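Local coordinates for CdiA-CT toxin, Conserved domain protein (Yersinia pseudotuberculosis serotype O:3, PDB 4ZQU), which is the C-terminal toxin domain of a contact-dependent growth inhibition system, probably acting as a PDDEXK-type nuclease that a partner immunity protein neutralises, at residues 99-102 / 103-107. Residues are numbered along the deposited sequence; the frame is centred on the assembly and turned at random.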
loop_
_atom_site.group_PDB
_atom_site.type_symbol
_atom_site.label_atom_id
_atom_site.label_comp_id
_atom_site.label_asym_id
_atom_site.label_seq_id
_atom_site.Cartn_x
_atom_site.Cartn_y
_atom_site.Cartn_z
ATOM N N ALA A 99 18.426 -9.399 30.294
ATOM C CA ALA A 99 19.342 -9.131 29.193
ATOM C C ALA A 99 18.581 -8.871 27.897
ATOM O O ALA A 99 19.022 -8.092 27.053
ATOM C CB ALA A 99 20.304 -10.290 29.016
ATOM N N GLN A 100 17.436 -9.527 27.749
ATOM C CA GLN A 100 16.615 -9.368 26.558
ATOM C C GLN A 100 15.793 -8.083 26.616
ATOM O O GLN A 100 15.581 -7.429 25.596
ATOM C CB GLN A 100 15.709 -10.586 26.372
ATOM C CG GLN A 100 16.459 -11.810 25.855
ATOM C CD GLN A 100 15.606 -13.062 25.811
ATOM O OE1 GLN A 100 14.711 -13.248 26.635
ATOM N NE2 GLN A 100 15.881 -13.930 24.844
ATOM N N TRP A 101 15.342 -7.719 27.811
ATOM C CA TRP A 101 14.655 -6.447 28.009
ATOM C C TRP A 101 15.570 -5.272 27.701
ATOM O O TRP A 101 15.110 -4.203 27.302
ATOM C CB TRP A 101 14.130 -6.329 29.438
ATOM C CG TRP A 101 12.753 -6.867 29.598
ATOM C CD1 TRP A 101 12.378 -7.974 30.302
ATOM C CD2 TRP A 101 11.557 -6.330 29.024
ATOM N NE1 TRP A 101 11.021 -8.155 30.209
ATOM C CE2 TRP A 101 10.493 -7.159 29.428
ATOM C CE3 TRP A 101 11.284 -5.227 28.211
ATOM C CZ2 TRP A 101 9.174 -6.919 29.044
ATOM C CZ3 TRP A 101 9.976 -4.990 27.834
ATOM C CH2 TRP A 101 8.937 -5.833 28.248
ATOM N N THR A 102 16.868 -5.475 27.905
ATOM C CA THR A 102 17.864 -4.461 27.592
ATOM C C THR A 102 17.913 -4.209 26.089
ATOM O O THR A 102 18.074 -3.070 25.646
ATOM C CB THR A 102 19.254 -4.873 28.098
ATOM O OG1 THR A 102 19.207 -5.058 29.517
ATOM C CG2 THR A 102 20.280 -3.808 27.772
ATOM N N GLU A 103 17.763 -5.277 25.308
ATOM C CA GLU A 103 17.727 -5.166 23.853
ATOM C C GLU A 103 16.407 -4.558 23.396
ATOM O O GLU A 103 16.368 -3.771 22.449
ATOM C CB GLU A 103 17.929 -6.532 23.194
ATOM C CG GLU A 103 19.156 -7.288 23.675
ATOM C CD GLU A 103 19.568 -8.395 22.725
ATOM O OE1 GLU A 103 19.120 -8.376 21.560
ATOM O OE2 GLU A 103 20.336 -9.287 23.144
ATOM N N ILE A 104 15.327 -4.930 24.074
ATOM C CA ILE A 104 14.001 -4.421 23.748
ATOM C C ILE A 104 13.946 -2.913 23.940
ATOM O O ILE A 104 13.532 -2.183 23.044
ATOM C CB ILE A 104 12.914 -5.095 24.604
ATOM C CG1 ILE A 104 12.783 -6.572 24.214
ATOM C CG2 ILE A 104 11.579 -4.383 24.436
ATOM C CD1 ILE A 104 11.851 -7.363 25.098
ATOM N N ASN A 105 14.389 -2.449 25.102
ATOM C CA ASN A 105 14.382 -1.023 25.397
ATOM C C ASN A 105 15.340 -0.255 24.498
ATOM O O ASN A 105 15.120 0.920 24.200
ATOM C CB ASN A 105 14.728 -0.789 26.863
ATOM C CG ASN A 105 13.606 -1.189 27.787
ATOM O OD1 ASN A 105 12.460 -0.782 27.598
ATOM N ND2 ASN A 105 13.921 -2.006 28.782
ATOM N N ARG A 106 16.400 -0.926 24.067
ATOM C CA ARG A 106 17.366 -0.328 23.154
ATOM C C ARG A 106 16.744 -0.087 21.787
ATOM O O ARG A 106 16.969 0.952 21.165
ATOM C CB ARG A 106 18.602 -1.218 23.015
ATOM C CG ARG A 106 19.916 -0.461 23.108
ATOM C CD ARG A 106 21.119 -1.398 23.075
ATOM N NE ARG A 106 20.978 -2.556 23.956
ATOM C CZ ARG A 106 21.306 -3.799 23.614
ATOM N NH1 ARG A 106 21.785 -4.051 22.402
ATOM N NH2 ARG A 106 21.153 -4.792 24.482
ATOM N N ALA A 107 15.974 -1.064 21.321
ATOM C CA ALA A 107 15.278 -0.957 20.048
ATOM C C ALA A 107 14.159 0.080 20.123
ATOM O O ALA A 107 13.859 0.756 19.140
ATOM C CB ALA A 107 14.726 -2.309 19.636
#
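The crossover helix 98-113 of a beta-alpha-beta unit sets Trp-101 against Ile-104, three residues on, within its first turns. CD1 of Ile-104 lies over one indole face, 4.1 Å from the centroid of the six-membered ring, in a CH-pi contact displaced toward the rim. The second branch reaches the same ring: Ile-104 CG2 comes within 3.8 Å of Trp-101 CZ3, so that two methyls meet the benzo half of the indole. With chi1 at -68°, CG1 sits beside the backbone N of Ile-104 and against Gln-100 O (3.2 Å), and the extended chain beyond it carries CD1 over the ring. Regular helical bonding sets this spacing: Ile-104 N donates to Gln-100 O at 2.9 Å, and Asn-105 N to Trp-101 O almost straight, at 169°. On another side of the helix Arg-106, bent at chi3 (-46°), folds its guanidinium back along the turn; CG2 of Thr-102 meets it at the edge, in plane, 3.5 Å from NH2, and CA of Glu-103 lies over one face. The carboxylate of Glu-103 leaves this group and accepts the backbone N-H groups of Asn-52 and Tyr-55, tying the crossover to the start of helix 53-66. Trp-101 and Ile-104, in turn, rest on Val-92 of strand 85-92 and Val-120 of strand 117-122, the two parallel strands that the helix connects.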